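Local atomic coordinates of serine acetyltransferase 1, putative (PDB entry 7BW9), a protein that probably catalyses the transfer of an acetyl group to the hydroxyl of L-serine, a step of cysteine biosynthesis, and binds cysteine. Residues 148-151 and 152-156; 68-71 and 72-75; 129-132 and 133-136; 138-141 and 142-146. All blocks are in the same frame, centred on the assembly; numbering follows the deposited sequence.

All four contacts are local: each joins residues about one turn apart on a helix, so none closes a long loop; they follow one another along the chain without nesting or crossing. Contact 2 comes first, on helix 58-79. Contacts 3 and 4 share helix 128-144, contact 3 near its start and contact 4 at its C-terminal end, and after a short turn contact 1 opens helix 148-162. In space contact 1 is the hub: Tyr150 packs on Ile72 and Ser75 of contact 2 and on Leu142 of contact 4, while Leu154 and Met155 reach Ile135 and Gln136 of contact 3. Together they tie the N-terminal helices to the helix that precedes the left-handed beta-helix.

Contact 1: 148-151 and 152-156; sequences IEYS and RELME
Tyr150 lays one face of its ring over Leu154 one turn later. Its CB starts out away from residues 152-156, but with CG anti to the backbone N (chi1 167°) the ring swings along the helix. Glu153 OE2 stands at the ring edge, near its plane, 3.8 Å from Tyr150 CD1, with the carboxylate turned 84° to the ring. Farther out, CZ sits 4.0 Å from Leu154 CB, which lies over one face, offset to the rim, and CE2 comes 4.1 Å from Leu154 CD2. At the tip OH is 3.8 Å from Leu154 CD1, yet its polar partner is Glu37, to which it is hydrogen-bonded. Tyrosine suits the place: a flat apolar body among leucine methyls and a hydroxyl for the Glu37 carboxylate. Leu154 N donates to Tyr150 O (2.8 Å), fixing the turn that brings the two side chains together. Glu153 OE1 is held by Tyr79 and by Arg125 of the second subunit.

Arg152, bent at the CB-CG bond (chi2 70°), grips Glu156 side-on. NE (3.0 Å) and NH2 (3.1 Å) of Arg152 both reach Glu156 OE2 in the guanidinium plane, NE donating to the anti lone pair of that oxygen. This is an i to i+4 salt bridge on a largely buried helix that packs on helices 58-79 and 128-144 and lines a subunit interface beside the left-handed beta-helix of a serine acetyltransferase.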
# COMPACT_ATOMS: atom_id res chain seq x y z
N ILE A 148 8.00 18.83 13.55
CA ILE A 148 8.49 17.67 12.81
C ILE A 148 7.70 16.41 13.14
O ILE A 148 7.68 15.48 12.32
CB ILE A 148 10.00 17.45 13.05
CG1 ILE A 148 10.27 17.04 14.50
CG2 ILE A 148 10.77 18.71 12.67
CD1 ILE A 148 11.72 16.83 14.81
N GLU A 149 7.00 16.37 14.27
CA GLU A 149 6.32 15.15 14.68
C GLU A 149 4.98 14.99 13.97
O GLU A 149 4.71 13.94 13.38
CB GLU A 149 6.12 15.15 16.19
CG GLU A 149 7.37 15.38 17.02
CD GLU A 149 8.05 14.10 17.50
OE1 GLU A 149 7.37 13.05 17.58
OE2 GLU A 149 9.26 14.16 17.82
N TYR A 150 4.10 16.00 14.04
CA TYR A 150 2.78 15.82 13.46
C TYR A 150 2.84 15.81 11.93
O TYR A 150 2.10 15.06 11.29
CB TYR A 150 1.78 16.87 13.94
CG TYR A 150 0.54 16.84 13.08
CD1 TYR A 150 -0.36 15.79 13.16
CD2 TYR A 150 0.33 17.80 12.11
CE1 TYR A 150 -1.47 15.73 12.34
CE2 TYR A 150 -0.77 17.76 11.28
CZ TYR A 150 -1.66 16.73 11.39
OH TYR A 150 -2.75 16.73 10.55
N SER A 151 3.71 16.64 11.33
CA SER A 151 3.85 16.60 9.88
C SER A 151 4.26 15.21 9.38
O SER A 151 3.87 14.80 8.29
CB SER A 151 4.84 17.67 9.42
OG SER A 151 6.14 17.42 9.91
N ARG A 152 5.02 14.47 10.19
CA ARG A 152 5.42 13.11 9.82
C ARG A 152 4.25 12.14 9.96
O ARG A 152 3.99 11.32 9.07
CB ARG A 152 6.60 12.64 10.67
CG ARG A 152 7.04 11.20 10.38
CD ARG A 152 7.70 11.08 9.01
NE ARG A 152 7.96 9.70 8.61
CZ ARG A 152 9.08 9.03 8.89
NH1 ARG A 152 10.04 9.61 9.60
NH2 ARG A 152 9.23 7.78 8.49
N GLU A 153 3.55 12.21 11.10
CA GLU A 153 2.32 11.45 11.29
C GLU A 153 1.35 11.68 10.13
O GLU A 153 0.78 10.74 9.57
CB GLU A 153 1.68 11.83 12.62
CG GLU A 153 0.52 10.95 13.06
CD GLU A 153 -0.22 11.51 14.28
OE1 GLU A 153 0.22 11.24 15.42
OE2 GLU A 153 -1.22 12.24 14.09
N LEU A 154 1.17 12.94 9.76
CA LEU A 154 0.32 13.27 8.61
C LEU A 154 0.79 12.57 7.34
O LEU A 154 0.00 11.93 6.64
CB LEU A 154 0.28 14.78 8.42
CG LEU A 154 -0.54 15.31 7.27
CD1 LEU A 154 -1.99 14.83 7.40
CD2 LEU A 154 -0.45 16.85 7.29
N MET A 155 2.09 12.66 7.05
CA MET A 155 2.60 11.96 5.87
C MET A 155 2.44 10.45 5.98
O MET A 155 2.20 9.78 4.96
CB MET A 155 4.06 12.32 5.61
CG MET A 155 4.27 13.75 5.09
SD MET A 155 3.06 14.26 3.86
CE MET A 155 3.41 13.21 2.46
N GLU A 156 2.57 9.88 7.19
CA GLU A 156 2.39 8.43 7.30
C GLU A 156 0.93 8.03 7.08
O GLU A 156 0.67 6.93 6.57
CB GLU A 156 2.88 7.91 8.65
CG GLU A 156 4.42 7.91 8.81
CD GLU A 156 5.16 7.14 7.71
OE1 GLU A 156 4.61 6.14 7.18
OE2 GLU A 156 6.32 7.51 7.39

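Contact 2: 68-71 and 72-75; sequences LVYH and IQNS
His71 O is gripped twice by Ser75: OG donates to it at 2.9 Å and the backbone N at 3.1 Å, from opposite faces of the carbonyl plane. Ser75 OG lies beside its own backbone N (chi1 -46°), which folds the hydroxyl back along the helix to the carbonyl four residues earlier. A short hydroxyl suits this buried place because it finds its acceptor within the same helix. The same OG hovers over one face of the His71 imidazole, 3.6 Å above its plane and offset to the rim, while NE2 of that ring makes a weak hydrogen bond to Glu37.

These are two turns of helix 58-79, amphipathic in its layout and part of the N-terminal helical region of the subunit. On its apolar side Leu68 CG meets Ile72 CD1 at 3.9 Å, tip methyl against branch point. Leu68 also packs on helix 36-45 and Ile72 on helix 82-94, so branched aliphatic residues suit both places, giving apolar branches to both neighbouring helices.

Tyr70 and Gln73 run side by side in the same direction. Gln73 OE1 stands at the ring edge, 3.9 Å from Tyr70 CE1, its amide plane turned 45° from the ring, and Val69 CG2 lies over the ring centre, 4.1 Å above it. Asn74, on the exposed side, donates its backbone N to Tyr70 O at 3.0 Å.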
# COMPACT_ATOMS: atom_id res chain seq x y z
N LEU A 68 -10.34 21.80 9.65
CA LEU A 68 -9.03 21.26 9.30
C LEU A 68 -7.95 21.82 10.21
O LEU A 68 -7.22 21.07 10.87
CB LEU A 68 -8.72 21.53 7.83
CG LEU A 68 -7.28 21.14 7.40
CD1 LEU A 68 -7.06 19.61 7.34
CD2 LEU A 68 -6.94 21.77 6.06
N VAL A 69 -7.84 23.16 10.28
CA VAL A 69 -6.71 23.75 11.00
C VAL A 69 -6.82 23.43 12.47
O VAL A 69 -5.80 23.18 13.14
CB VAL A 69 -6.61 25.28 10.76
CG1 VAL A 69 -6.63 25.59 9.28
CG2 VAL A 69 -7.70 26.05 11.51
N TYR A 70 -8.03 23.34 13.00
CA TYR A 70 -8.15 23.09 14.42
C TYR A 70 -7.86 21.63 14.76
O TYR A 70 -7.35 21.35 15.85
CB TYR A 70 -9.52 23.57 14.90
CG TYR A 70 -9.56 25.10 15.05
CD1 TYR A 70 -8.51 25.78 15.67
CD2 TYR A 70 -10.63 25.85 14.57
CE1 TYR A 70 -8.53 27.18 15.81
CE2 TYR A 70 -10.66 27.25 14.72
CZ TYR A 70 -9.61 27.90 15.34
OH TYR A 70 -9.64 29.28 15.48
N HIS A 71 -8.11 20.70 13.84
CA HIS A 71 -7.58 19.36 14.07
C HIS A 71 -6.05 19.36 13.98
O HIS A 71 -5.38 18.68 14.76
CB HIS A 71 -8.18 18.36 13.07
CG HIS A 71 -7.52 17.02 13.12
ND1 HIS A 71 -8.02 15.97 13.87
CD2 HIS A 71 -6.40 16.55 12.51
CE1 HIS A 71 -7.23 14.92 13.73
NE2 HIS A 71 -6.24 15.24 12.91
N ILE A 72 -5.49 20.13 13.05
CA ILE A 72 -4.03 20.20 12.96
C ILE A 72 -3.46 20.84 14.22
O ILE A 72 -2.49 20.35 14.80
CB ILE A 72 -3.58 20.96 11.70
CG1 ILE A 72 -3.94 20.16 10.44
CG2 ILE A 72 -2.07 21.24 11.72
CD1 ILE A 72 -3.81 20.95 9.15
N GLN A 73 -4.08 21.94 14.67
CA GLN A 73 -3.60 22.61 15.87
C GLN A 73 -3.64 21.67 17.07
O GLN A 73 -2.67 21.61 17.85
CB GLN A 73 -4.42 23.88 16.13
CG GLN A 73 -4.13 24.52 17.48
CD GLN A 73 -4.37 26.03 17.51
OE1 GLN A 73 -4.78 26.64 16.51
NE2 GLN A 73 -4.12 26.64 18.66
N ASN A 74 -4.71 20.89 17.21
CA ASN A 74 -4.79 19.98 18.36
C ASN A 74 -3.73 18.88 18.30
O ASN A 74 -3.23 18.46 19.35
CB ASN A 74 -6.19 19.36 18.45
CG ASN A 74 -7.24 20.39 18.80
OD1 ASN A 74 -6.92 21.50 19.24
ND2 ASN A 74 -8.51 20.03 18.60
N SER A 75 -3.39 18.39 17.10
CA SER A 75 -2.36 17.36 17.03
C SER A 75 -0.98 17.93 17.33
O SER A 75 -0.16 17.27 17.98
CB SER A 75 -2.38 16.68 15.67
OG SER A 75 -3.71 16.36 15.30

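Contact 3: 129-132 and 133-136; sequences GIHV and MMIQ
Ile130 and Met134 touch one turn apart on helix 128-144, a buried alpha-helix between its helical neighbours and the first strand of the beta-helix. Ile130 CG2 meets the terminal methyl Met134 CE at 3.9 Å. Met134 reaches that far because its chain stays extended beyond CG; an unbranched, flexible thioether is well fitted to run along a helix surface among aliphatic groups. Its SD also passes the His131 ring obliquely, 5.3 Å from the centroid and 68° off the ring normal.

Met133 takes the other course. Its chain is bent at both outer torsions, CG resting 3.4 Å from Gly129 O and 4.2 Å from Val132 CG1, and the side chain packs on Ile166 and Asp106. Gly129 itself adds no side chain to this turn.

Backbone bonds set these positions. Met134 N donates to Ile130 O at 3.0 Å, Ile135 N to His131 O at 3.2 Å, and Gln136 N to Val132 O at 2.8 Å, whereas Met133 N makes only weak bonds at the start.

Outside this shell, Ile130 and Met134 pack on helix 96-113, and Ile135 is wedged between helices 36-45 and 148-162, with Val132 on Ile166. His131 NE2 is tied to Ile124 O. With its chain bent at the CB-CG bond (chi2 -84°), buried Gln136 turns NE2 toward two carbonyls, donating to both Thr170 O and His167 O.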
# COMPACT_ATOMS: atom_id res chain seq x y z
N GLY A 129 -1.01 10.04 -6.82
CA GLY A 129 0.12 10.96 -6.83
C GLY A 129 -0.30 12.39 -6.58
O GLY A 129 0.48 13.18 -6.03
N ILE A 130 -1.53 12.74 -6.98
CA ILE A 130 -2.09 14.05 -6.67
C ILE A 130 -2.47 14.12 -5.21
O ILE A 130 -2.20 15.12 -4.53
CB ILE A 130 -3.30 14.34 -7.58
CG1 ILE A 130 -2.88 14.41 -9.04
CG2 ILE A 130 -4.00 15.61 -7.14
CD1 ILE A 130 -1.81 15.43 -9.33
N HIS A 131 -3.10 13.07 -4.69
CA HIS A 131 -3.53 13.11 -3.29
C HIS A 131 -2.34 13.20 -2.36
O HIS A 131 -2.39 13.92 -1.36
CB HIS A 131 -4.40 11.89 -2.95
CG HIS A 131 -5.69 11.85 -3.71
ND1 HIS A 131 -6.44 10.70 -3.84
CD2 HIS A 131 -6.35 12.81 -4.39
CE1 HIS A 131 -7.51 10.96 -4.58
NE2 HIS A 131 -7.49 12.24 -4.92
N VAL A 132 -1.24 12.53 -2.70
CA VAL A 132 -0.09 12.59 -1.80
C VAL A 132 0.50 13.99 -1.78
O VAL A 132 0.99 14.45 -0.75
CB VAL A 132 0.96 11.51 -2.17
CG1 VAL A 132 1.75 11.91 -3.41
CG2 VAL A 132 1.92 11.28 -1.01
N MET A 133 0.42 14.71 -2.91
CA MET A 133 0.97 16.06 -2.97
C MET A 133 0.06 17.09 -2.30
O MET A 133 0.57 18.04 -1.70
CB MET A 133 1.26 16.44 -4.42
CG MET A 133 2.49 15.71 -5.00
SD MET A 133 3.92 15.70 -3.88
CE MET A 133 4.21 17.48 -3.77
N MET A 134 -1.26 16.91 -2.37
CA MET A 134 -2.15 17.69 -1.51
C MET A 134 -1.70 17.62 -0.05
O MET A 134 -1.59 18.65 0.63
CB MET A 134 -3.59 17.19 -1.63
CG MET A 134 -4.21 17.25 -3.02
SD MET A 134 -5.94 16.74 -2.92
CE MET A 134 -6.53 17.04 -4.59
N ILE A 135 -1.44 16.42 0.45
CA ILE A 135 -0.99 16.28 1.83
C ILE A 135 0.43 16.82 2.01
O ILE A 135 0.72 17.52 2.99
CB ILE A 135 -1.09 14.81 2.27
CG1 ILE A 135 -2.51 14.30 2.06
CG2 ILE A 135 -0.68 14.65 3.74
CD1 ILE A 135 -3.58 15.03 2.92
N GLN A 136 1.34 16.50 1.07
CA GLN A 136 2.75 16.83 1.28
C GLN A 136 2.97 18.34 1.31
O GLN A 136 3.74 18.84 2.14
CB GLN A 136 3.63 16.21 0.19
CG GLN A 136 5.12 16.03 0.62
CD GLN A 136 5.96 17.28 0.45
OE1 GLN A 136 5.63 18.14 -0.37
NE2 GLN A 136 7.03 17.42 1.23

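Contact 4: 138-141 and 142-146; sequences VAHI and LYMNG
This is a helix-ending contact, the last two turns of helix 128-144, where Met144 lies across the His140 ring face and Asn145 closes back on Ile141. Met144 CG lies over one face of the His140 imidazole, 3.8 Å from the centroid and 21° off the normal, a CH-pi contact; SD follows more obliquely at 4.4 Å. The two side chains run side by side, and the bent methionine chain then leads off to the exposed side. A hydrogen bond from His140 to Pro168 O through ND1 restrains the ring's rotation.

Ile141 O accepts two bonds, from opposite faces of its plane: Asn145 ND2 at 2.8 Å, with Ile141 O lying in the amide plane of Asn145, and Asn145 N at 3.2 Å. Asparagine suits the place because its short amide can fold back onto a carbonyl at the end of the helix. Beyond it the chain turns in a Schellman motif, with Gly146 N on Tyr143 O at 3.0 Å, Asp147 N on Leu142 O, and Gly146 as C-prime residue at a positive phi of 116°, which glycine readily adopts.

On the buried side Val138 CG1 meets Leu142 CD1 at 4.3 Å. Leu142 also packs on Tyr150 and Cys88, and Tyr143 OH is hydrogen-bonded to Glu188.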
# COMPACT_ATOMS: atom_id res chain seq x y z
N VAL A 138 0.88 20.59 2.26
CA VAL A 138 0.43 21.05 3.57
C VAL A 138 1.46 20.70 4.63
O VAL A 138 1.91 21.56 5.39
CB VAL A 138 -0.95 20.44 3.92
CG1 VAL A 138 -1.21 20.60 5.40
CG2 VAL A 138 -2.03 21.08 3.07
N ALA A 139 1.84 19.42 4.69
CA ALA A 139 2.74 18.94 5.74
C ALA A 139 4.06 19.70 5.72
O ALA A 139 4.65 19.95 6.78
CB ALA A 139 3.02 17.45 5.57
N HIS A 140 4.55 20.03 4.52
CA HIS A 140 5.87 20.65 4.40
C HIS A 140 5.90 22.03 5.04
O HIS A 140 6.92 22.44 5.61
CB HIS A 140 6.27 20.71 2.93
CG HIS A 140 7.62 21.32 2.69
ND1 HIS A 140 8.78 20.78 3.18
CD2 HIS A 140 7.98 22.43 1.99
CE1 HIS A 140 9.81 21.52 2.80
NE2 HIS A 140 9.35 22.53 2.08
N ILE A 141 4.80 22.77 4.96
CA ILE A 141 4.75 24.07 5.63
C ILE A 141 4.76 23.88 7.14
O ILE A 141 5.40 24.64 7.87
CB ILE A 141 3.52 24.87 5.17
CG1 ILE A 141 3.71 25.25 3.70
CG2 ILE A 141 3.32 26.13 6.04
CD1 ILE A 141 2.49 25.67 3.06
N LEU A 142 4.08 22.84 7.63
CA LEU A 142 4.12 22.56 9.05
C LEU A 142 5.54 22.23 9.49
O LEU A 142 6.05 22.79 10.47
CB LEU A 142 3.16 21.41 9.37
CG LEU A 142 1.72 21.67 8.92
CD1 LEU A 142 0.84 20.46 9.18
CD2 LEU A 142 1.17 22.92 9.62
N TYR A 143 6.21 21.37 8.72
CA TYR A 143 7.56 20.94 9.08
C TYR A 143 8.53 22.11 9.08
O TYR A 143 9.33 22.26 10.01
CB TYR A 143 8.01 19.84 8.11
CG TYR A 143 9.47 19.44 8.18
CD1 TYR A 143 10.45 20.19 7.52
CD2 TYR A 143 9.87 18.28 8.85
CE1 TYR A 143 11.78 19.84 7.56
CE2 TYR A 143 11.22 17.90 8.88
CZ TYR A 143 12.17 18.68 8.23
OH TYR A 143 13.50 18.34 8.25
N MET A 144 8.45 22.97 8.06
CA MET A 144 9.36 24.11 7.93
C MET A 144 9.17 25.14 9.05
O MET A 144 10.10 25.89 9.35
CB MET A 144 9.17 24.80 6.58
CG MET A 144 9.70 24.02 5.38
SD MET A 144 11.44 23.54 5.53
CE MET A 144 12.18 25.16 5.84
N ASN A 145 7.99 25.19 9.67
CA ASN A 145 7.78 26.09 10.79
C ASN A 145 7.94 25.40 12.14
O ASN A 145 7.58 25.98 13.16
CB ASN A 145 6.43 26.76 10.67
CG ASN A 145 6.39 27.77 9.54
OD1 ASN A 145 6.58 28.96 9.76
ND2 ASN A 145 6.14 27.29 8.32
N GLY A 146 8.50 24.20 12.16
CA GLY A 146 9.06 23.62 13.37
C GLY A 146 8.38 22.38 13.88
O GLY A 146 8.87 21.78 14.85